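Local coordinates for methyltransferase domain-containing protein (Pyrococcus horikoshii, PDB 1VE3) that binds S-adenosylmethionine and is probably a methyltransferase that passes the methyl group of this cofactor to a substrate not yet identified, at residues V9-T14 with S18-S23; L43-G48 with G92-L97. All coordinates share one frame; numbering follows the deposited sequence.

Both contacts border the S-adenosylmethionine of chain B and follow one another along the chain. Contact 1 packs the loop after helix 4-9 on the first turn of helix 19-34; the next element, strand 41-45, carries one side of contact 2, the loop after strand 88-91 the other. Their centres lie about 20 Å apart and their nearest atoms about 4 Å, without touch. Contact 1 reaches the methyl and carboxylate end of the cofactor, contact 2 its amino group and adenine, so the ligand spans from the N-terminal cover to the parallel strands of the Rossmann-like sheet. In the dimer, contact 1 also reaches the second subunit, its cofactor through Gln19 and its Arg95 through Glu20.

Contact 1 of 2, residues V9-T14 with S18-S23; sequences VFPTYT and SQEYRS. With SAM (S-adenosylmethionine), chain C; SAM (S-adenosylmethionine), chain B.
Tyr21 reaches along the backbone of residues 11-14 with its ring, whose CG stands anti to the backbone N (chi1 -152°). Its CB and CG lie beside Thr12 O. CD2 comes closest to that oxygen, 3.1 Å from Thr12 O, and Pro11 O lies at the ring edge, in its plane. CE2 is 3.4 Å from Tyr13 C, with Thr14 N again in the ring plane. At the tip, Tyr21 OH is hydrogen-bonded to Gly51 N and, at 2.6 Å, to a water; the same water is hydrogen-bonded to Tyr13 O and to the carboxylate O of S-adenosylmethionine in chain B. The first turn of helix 19-34 and the loop after helix 4-9 thus form one wall of the cofactor pocket, an N-terminal element that covers the cofactor beside the Rossmann-like sheet of a class I methyltransferase fold. Ser18 is the N-cap of that helix: its OG accepts from Tyr21 N at 3.1 Å, nearly straight at 167°, is also hydrogen-bonded to Asp15 O, and abuts Pro11 CB. Glu20, bent at its second torsion (73°), swings OE1 to within 3.5 Å of Pro11 CG, while its CB passes Thr12 OG1; its OE2 pairs with Arg95 of the second subunit. The Tyr13 ring is sandwiched: the cofactor methyl CE lies over one face, 3.3 Å from Tyr13 CD1 and offset toward the rim, and Thr12 CG2 covers the centre of the opposite face. Across the dimer interface, Gln19 OE1 accepts at 3.0 Å from N6 of the S-adenosylmethionine (chain C) bound in the second subunit.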
loop_
_atom_site.group_PDB
_atom_site.type_symbol
_atom_site.label_atom_id
_atom_site.label_comp_id
_atom_site.label_asym_id
_atom_site.label_seq_id
_atom_site.Cartn_x
_atom_site.Cartn_y
_atom_site.Cartn_z
ATOM N N VAL A 9 -7.020 -4.173 -14.559
ATOM C CA VAL A 9 -5.653 -4.675 -14.500
ATOM C C VAL A 9 -4.842 -4.246 -13.271
ATOM O O VAL A 9 -4.143 -5.069 -12.677
ATOM C CB VAL A 9 -4.876 -4.273 -15.773
ATOM C CG1 VAL A 9 -3.380 -4.410 -15.546
ATOM C CG2 VAL A 9 -5.310 -5.154 -16.938
ATOM N N PHE A 10 -4.921 -2.970 -12.896
ATOM C CA PHE A 10 -4.166 -2.479 -11.739
ATOM C C PHE A 10 -5.018 -2.336 -10.480
ATOM O O PHE A 10 -6.176 -1.930 -10.546
ATOM C CB PHE A 10 -3.500 -1.140 -12.062
ATOM C CG PHE A 10 -2.626 -1.183 -13.276
ATOM C CD1 PHE A 10 -3.127 -0.818 -14.524
ATOM C CD2 PHE A 10 -1.310 -1.621 -13.183
ATOM C CE1 PHE A 10 -2.331 -0.888 -15.663
ATOM C CE2 PHE A 10 -0.501 -1.697 -14.315
ATOM C CZ PHE A 10 -1.015 -1.331 -15.560
ATOM N N PRO A 11 -4.445 -2.672 -9.311
ATOM C CA PRO A 11 -5.137 -2.593 -8.024
ATOM C C PRO A 11 -5.097 -1.222 -7.362
ATOM O O PRO A 11 -5.905 -0.933 -6.475
ATOM C CB PRO A 11 -4.407 -3.639 -7.196
ATOM C CG PRO A 11 -2.993 -3.449 -7.645
ATOM C CD PRO A 11 -3.144 -3.348 -9.157
ATOM N N THR A 12 -4.157 -0.387 -7.796
ATOM C CA THR A 12 -3.961 0.953 -7.241
ATOM C C THR A 12 -5.223 1.749 -6.907
ATOM O O THR A 12 -5.275 2.440 -5.896
ATOM C CB THR A 12 -3.105 1.817 -8.186
ATOM O OG1 THR A 12 -1.992 1.046 -8.653
ATOM C CG2 THR A 12 -2.582 3.040 -7.454
ATOM N N TYR A 13 -6.247 1.651 -7.741
ATOM C CA TYR A 13 -7.454 2.417 -7.485
ATOM C C TYR A 13 -8.699 1.559 -7.286
ATOM O O TYR A 13 -9.802 2.089 -7.115
ATOM C CB TYR A 13 -7.671 3.397 -8.640
ATOM C CG TYR A 13 -6.440 4.226 -8.963
ATOM C CD1 TYR A 13 -6.044 5.283 -8.135
ATOM C CD2 TYR A 13 -5.684 3.963 -10.104
ATOM C CE1 TYR A 13 -4.924 6.063 -8.445
ATOM C CE2 TYR A 13 -4.565 4.730 -10.422
ATOM C CZ TYR A 13 -4.193 5.776 -9.592
ATOM O OH TYR A 13 -3.093 6.530 -9.913
ATOM N N THR A 14 -8.526 0.240 -7.283
ATOM C CA THR A 14 -9.673 -0.645 -7.132
ATOM C C THR A 14 -9.596 -1.676 -6.017
ATOM O O THR A 14 -10.623 -2.200 -5.607
ATOM C CB THR A 14 -9.974 -1.373 -8.455
ATOM O OG1 THR A 14 -8.793 -2.046 -8.912
ATOM C CG2 THR A 14 -10.417 -0.371 -9.511
ATOM N N SER A 18 -4.827 -3.772 -1.330
ATOM C CA SER A 18 -3.554 -3.995 -2.004
ATOM C C SER A 18 -2.500 -3.070 -1.411
ATOM O O SER A 18 -2.829 -2.048 -0.798
ATOM C CB SER A 18 -3.671 -3.710 -3.501
ATOM O OG SER A 18 -3.842 -2.323 -3.756
ATOM N N GLN A 19 -1.232 -3.432 -1.593
ATOM C CA GLN A 19 -0.139 -2.614 -1.091
ATOM C C GLN A 19 -0.124 -1.290 -1.862
ATOM O O GLN A 19 0.198 -0.243 -1.301
ATOM C CB GLN A 19 1.206 -3.339 -1.258
ATOM C CG GLN A 19 1.327 -4.653 -0.480
ATOM C CD GLN A 19 2.710 -5.299 -0.591
ATOM O OE1 GLN A 19 3.530 -4.918 -1.430
ATOM N NE2 GLN A 19 2.962 -6.291 0.251
ATOM N N GLU A 20 -0.486 -1.341 -3.142
ATOM C CA GLU A 20 -0.506 -0.138 -3.979
ATOM C C GLU A 20 -1.462 0.915 -3.420
ATOM O O GLU A 20 -1.084 2.075 -3.237
ATOM C CB GLU A 20 -0.926 -0.472 -5.418
ATOM C CG GLU A 20 0.120 -1.205 -6.260
ATOM C CD GLU A 20 0.304 -2.663 -5.858
ATOM O OE1 GLU A 20 -0.542 -3.185 -5.101
ATOM O OE2 GLU A 20 1.290 -3.292 -6.315
ATOM N N TYR A 21 -2.695 0.497 -3.145
ATOM C CA TYR A 21 -3.730 1.379 -2.617
ATOM C C TYR A 21 -3.380 1.893 -1.215
ATOM O O TYR A 21 -3.550 3.081 -0.919
ATOM C CB TYR A 21 -5.062 0.622 -2.589
ATOM C CG TYR A 21 -6.315 1.469 -2.719
ATOM C CD1 TYR A 21 -6.654 2.416 -1.753
ATOM C CD2 TYR A 21 -7.192 1.279 -3.787
ATOM C CE1 TYR A 21 -7.848 3.151 -1.844
ATOM C CE2 TYR A 21 -8.381 2.004 -3.891
ATOM C CZ TYR A 21 -8.704 2.936 -2.916
ATOM O OH TYR A 21 -9.886 3.640 -3.013
ATOM N N ARG A 22 -2.895 1.001 -0.353
ATOM C CA ARG A 22 -2.535 1.380 1.011
ATOM C C ARG A 22 -1.438 2.431 1.007
ATOM O O ARG A 22 -1.448 3.355 1.818
ATOM C CB ARG A 22 -2.081 0.159 1.811
ATOM C CG ARG A 22 -3.201 -0.823 2.116
ATOM C CD ARG A 22 -2.712 -1.979 2.986
ATOM N NE ARG A 22 -3.832 -2.782 3.476
ATOM C CZ ARG A 22 -3.720 -3.775 4.353
ATOM N NH1 ARG A 22 -2.532 -4.099 4.847
ATOM N NH2 ARG A 22 -4.801 -4.440 4.740
ATOM N N SER A 23 -0.493 2.277 0.086
ATOM C CA SER A 23 0.611 3.214 -0.057
ATOM C C SER A 23 0.081 4.627 -0.302
ATOM O O SER A 23 0.580 5.594 0.273
ATOM C CB SER A 23 1.504 2.796 -1.227
ATOM O OG SER A 23 2.489 3.785 -1.479
HETATM N N SAM C . 12.160 -10.106 7.843
HETATM C CA SAM C . 12.134 -8.867 8.673
HETATM C C SAM C . 12.594 -9.194 10.091
HETATM O O SAM C . 13.307 -8.372 10.681
HETATM O OXT SAM C . 12.188 -10.306 10.554
HETATM C CB SAM C . 10.726 -8.367 8.712
HETATM C CG SAM C . 10.618 -6.946 8.967
HETATM S SD SAM C . 8.894 -6.310 9.027
HETATM C CE SAM C . 8.145 -7.110 10.300
HETATM C "C5'" SAM C . 8.200 -6.706 7.416
HETATM C "C4'" SAM C . 8.932 -6.082 6.119
HETATM O "O4'" SAM C . 8.229 -6.526 4.907
HETATM C "C3'" SAM C . 8.826 -4.568 6.025
HETATM O "O3'" SAM C . 10.288 -4.247 6.236
HETATM C "C2'" SAM C . 8.514 -4.149 4.629
HETATM O "O2'" SAM C . 9.131 -3.086 3.974
HETATM C "C1'" SAM C . 8.551 -5.559 3.930
HETATM N N9 SAM C . 7.639 -5.647 2.783
HETATM C C8 SAM C . 6.279 -5.372 2.641
HETATM N N7 SAM C . 5.820 -5.582 1.431
HETATM C C5 SAM C . 6.904 -6.012 0.731
HETATM C C6 SAM C . 7.124 -6.422 -0.656
HETATM N N6 SAM C . 6.139 -6.434 -1.569
HETATM N N1 SAM C . 8.415 -6.822 -1.065
HETATM C C2 SAM C . 9.448 -6.822 -0.162
HETATM N N3 SAM C . 9.351 -6.459 1.147
HETATM C C4 SAM C . 8.051 -6.061 1.547
HETATM N N SAM B . -10.554 9.219 -5.645
HETATM C CA SAM B . -10.262 7.832 -6.109
HETATM C C SAM B . -9.097 7.261 -5.304
HETATM O O SAM B . -9.140 6.069 -4.975
HETATM O OXT SAM B . -8.162 8.080 -5.041
HETATM C CB SAM B . -9.879 7.899 -7.553
HETATM C CG SAM B . -10.113 6.668 -8.277
HETATM S SD SAM B . -9.643 6.724 -10.052
HETATM C CE SAM B . -7.991 7.024 -10.089
HETATM C "C5'" SAM B . -10.635 8.052 -10.750
HETATM C "C4'" SAM B . -12.240 7.911 -10.649
HETATM O "O4'" SAM B . -12.868 9.091 -11.260
HETATM C "C3'" SAM B . -12.808 6.770 -11.479
HETATM O "O3'" SAM B . -13.280 5.901 -10.333
HETATM C "C2'" SAM B . -14.039 7.204 -12.196
HETATM O "O2'" SAM B . -15.203 6.442 -12.288
HETATM C "C1'" SAM B . -14.165 8.663 -11.618
HETATM N N9 SAM B . -14.783 9.597 -12.567
HETATM C C8 SAM B . -14.497 9.916 -13.894
HETATM N N7 SAM B . -15.295 10.821 -14.405
HETATM C C5 SAM B . -16.151 11.124 -13.393
HETATM C C6 SAM B . -17.284 12.039 -13.256
HETATM N N6 SAM B . -17.701 12.826 -14.262
HETATM N N1 SAM B . -17.976 12.108 -12.027
HETATM C C2 SAM B . -17.582 11.319 -10.976
HETATM N N3 SAM B . -16.545 10.437 -10.998
HETATM C C4 SAM B . -15.857 10.377 -12.236
HETATM O O HOH W 1 -10.729 4.077 -5.397
#

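Contact 2 of 2, residues L43-G48 with G92-L97; sequences LDLACG and GDARKL. With SAM (S-adenosylmethionine), chain B.
The adenine end of the S-adenosylmethionine pocket is built where the end of strand 41-45 meets the loop after strand 88-91, and Leu45 against Ala94 is the join. Leu45 CD1 lies 3.5 Å from Ala94 CB, tighter than usual for two carbons, and also touches Leu97 CD2. Deeper in, Leu43 CD2 and Leu97 CD1 meet tip to tip at 3.9 Å. The same Ala94 CB packs against adenine N1, and Ala94 N donates to SAM N1 at 2.8 Å and 174°, while SAM N6 donates to Asp93 OD1 at 169°, so two nearly straight bonds read the adenine edge. Arg95 holds the Asp93 carboxylate in a side-on salt bridge, NE to OD1 and NH2 to OD2, the shorter arm being 2.6 Å from Arg95 NH2 to Asp93 OD2. Arg95 N also bonds Asp93 OD1 in an Asx turn, meeting it from above the carboxylate plane. At the other end of the ligand, SAM N donates to Ala46 O at 2.7 Å, while Ala46 CB lies by the ribose O4'. Gly48, at a positive phi that favours glycine, brings its CA to 3.6 Å from SAM O3'. An acidic residue and a backbone N-H reading adenine, beside a glycine-containing loop after the first strand, are typical of Rossmann-like S-adenosylmethionine-dependent methyltransferases.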
loop_
_atom_site.group_PDB
_atom_site.type_symbol
_atom_site.label_atom_id
_atom_site.label_comp_id
_atom_site.label_asym_id
_atom_site.label_seq_id
_atom_site.Cartn_x
_atom_site.Cartn_y
_atom_site.Cartn_z
ATOM N N LEU A 43 -17.352 15.365 1.168
ATOM C CA LEU A 43 -17.785 14.804 -0.108
ATOM C C LEU A 43 -16.562 14.236 -0.833
ATOM O O LEU A 43 -15.615 14.965 -1.142
ATOM C CB LEU A 43 -18.444 15.869 -0.988
ATOM C CG LEU A 43 -18.708 15.398 -2.429
ATOM C CD1 LEU A 43 -19.751 14.300 -2.415
ATOM C CD2 LEU A 43 -19.176 16.566 -3.301
ATOM N N ASP A 44 -16.580 12.930 -1.085
ATOM C CA ASP A 44 -15.481 12.270 -1.787
ATOM C C ASP A 44 -15.873 12.228 -3.268
ATOM O O ASP A 44 -16.508 11.279 -3.728
ATOM C CB ASP A 44 -15.284 10.842 -1.251
ATOM C CG ASP A 44 -13.984 10.213 -1.724
ATOM O OD1 ASP A 44 -13.334 10.791 -2.620
ATOM O OD2 ASP A 44 -13.612 9.137 -1.205
ATOM N N LEU A 45 -15.496 13.267 -4.003
ATOM C CA LEU A 45 -15.835 13.369 -5.417
ATOM C C LEU A 45 -14.949 12.446 -6.258
ATOM O O LEU A 45 -13.712 12.539 -6.216
ATOM C CB LEU A 45 -15.704 14.828 -5.867
ATOM C CG LEU A 45 -16.429 15.223 -7.156
ATOM C CD1 LEU A 45 -17.875 14.748 -7.108
ATOM C CD2 LEU A 45 -16.368 16.730 -7.321
ATOM N N ALA A 46 -15.592 11.574 -7.033
ATOM C CA ALA A 46 -14.885 10.583 -7.847
ATOM C C ALA A 46 -14.157 9.695 -6.828
ATOM O O ALA A 46 -12.933 9.568 -6.859
ATOM C CB ALA A 46 -13.878 11.276 -8.794
ATOM N N CYS A 47 -14.936 9.094 -5.924
ATOM C CA CYS A 47 -14.404 8.256 -4.842
ATOM C C CYS A 47 -13.817 6.890 -5.199
ATOM O O CYS A 47 -13.156 6.265 -4.364
ATOM C CB CYS A 47 -15.484 8.044 -3.775
ATOM S SG CYS A 47 -16.963 7.200 -4.388
ATOM N N GLY A 48 -14.052 6.417 -6.415
ATOM C CA GLY A 48 -13.521 5.117 -6.783
ATOM C C GLY A 48 -14.159 4.049 -5.914
ATOM O O GLY A 48 -15.385 4.006 -5.780
ATOM N N GLY A 92 -22.965 9.321 -9.214
ATOM C CA GLY A 92 -23.234 10.646 -9.743
ATOM C C GLY A 92 -22.125 11.216 -10.609
ATOM O O GLY A 92 -21.038 10.642 -10.715
ATOM N N ASP A 93 -22.405 12.362 -11.225
ATOM C CA ASP A 93 -21.452 13.028 -12.106
ATOM C C ASP A 93 -20.867 14.261 -11.426
ATOM O O ASP A 93 -21.597 15.187 -11.073
ATOM C CB ASP A 93 -22.152 13.442 -13.396
ATOM C CG ASP A 93 -21.182 13.923 -14.465
ATOM O OD1 ASP A 93 -20.053 14.343 -14.129
ATOM O OD2 ASP A 93 -21.563 13.893 -15.649
ATOM N N ALA A 94 -19.546 14.269 -11.262
ATOM C CA ALA A 94 -18.849 15.372 -10.613
ATOM C C ALA A 94 -19.074 16.688 -11.339
ATOM O O ALA A 94 -18.968 17.754 -10.733
ATOM C CB ALA A 94 -17.346 15.075 -10.536
ATOM N N ARG A 95 -19.375 16.604 -12.633
ATOM C CA ARG A 95 -19.609 17.789 -13.455
ATOM C C ARG A 95 -20.964 18.433 -13.161
ATOM O O ARG A 95 -21.176 19.604 -13.467
ATOM C CB ARG A 95 -19.512 17.427 -14.939
ATOM C CG ARG A 95 -18.128 16.944 -15.367
ATOM C CD ARG A 95 -18.150 16.365 -16.772
ATOM N NE ARG A 95 -19.146 15.307 -16.897
ATOM C CZ ARG A 95 -19.473 14.694 -18.031
ATOM N NH1 ARG A 95 -18.883 15.020 -19.180
ATOM N NH2 ARG A 95 -20.404 13.752 -18.016
ATOM N N LYS A 96 -21.872 17.669 -12.559
ATOM C CA LYS A 96 -23.197 18.182 -12.220
ATOM C C LYS A 96 -23.829 17.399 -11.071
ATOM O O LYS A 96 -24.572 16.443 -11.291
ATOM C CB LYS A 96 -24.123 18.140 -13.438
ATOM C CG LYS A 96 -25.487 18.778 -13.170
ATOM C CD LYS A 96 -25.317 20.210 -12.653
ATOM C CE LYS A 96 -26.630 20.802 -12.140
ATOM N NZ LYS A 96 -27.159 20.064 -10.958
ATOM N N LEU A 97 -23.535 17.829 -9.847
ATOM C CA LEU A 97 -24.042 17.187 -8.641
ATOM C C LEU A 97 -25.443 17.665 -8.301
ATOM O O LEU A 97 -25.805 18.805 -8.591
ATOM C CB LEU A 97 -23.109 17.487 -7.471
ATOM C CG LEU A 97 -21.639 17.130 -7.694
ATOM C CD1 LEU A 97 -20.792 17.800 -6.618
ATOM C CD2 LEU A 97 -21.462 15.615 -7.676
HETATM N N SAM B . -10.554 9.219 -5.645
HETATM C CA SAM B . -10.262 7.832 -6.109
HETATM C C SAM B . -9.097 7.261 -5.304
HETATM O O SAM B . -9.140 6.069 -4.975
HETATM O OXT SAM B . -8.162 8.080 -5.041
HETATM C CB SAM B . -9.879 7.899 -7.553
HETATM C CG SAM B . -10.113 6.668 -8.277
HETATM S SD SAM B . -9.643 6.724 -10.052
HETATM C CE SAM B . -7.991 7.024 -10.089
HETATM C "C5'" SAM B . -10.635 8.052 -10.750
HETATM C "C4'" SAM B . -12.240 7.911 -10.649
HETATM O "O4'" SAM B . -12.868 9.091 -11.260
HETATM C "C3'" SAM B . -12.808 6.770 -11.479
HETATM O "O3'" SAM B . -13.280 5.901 -10.333
HETATM C "C2'" SAM B . -14.039 7.204 -12.196
HETATM O "O2'" SAM B . -15.203 6.442 -12.288
HETATM C "C1'" SAM B . -14.165 8.663 -11.618
HETATM N N9 SAM B . -14.783 9.597 -12.567
HETATM C C8 SAM B . -14.497 9.916 -13.894
HETATM N N7 SAM B . -15.295 10.821 -14.405
HETATM C C5 SAM B . -16.151 11.124 -13.393
HETATM C C6 SAM B . -17.284 12.039 -13.256
HETATM N N6 SAM B . -17.701 12.826 -14.262
HETATM N N1 SAM B . -17.976 12.108 -12.027
HETATM C C2 SAM B . -17.582 11.319 -10.976
HETATM N N3 SAM B . -16.545 10.437 -10.998
HETATM C C4 SAM B . -15.857 10.377 -12.236
#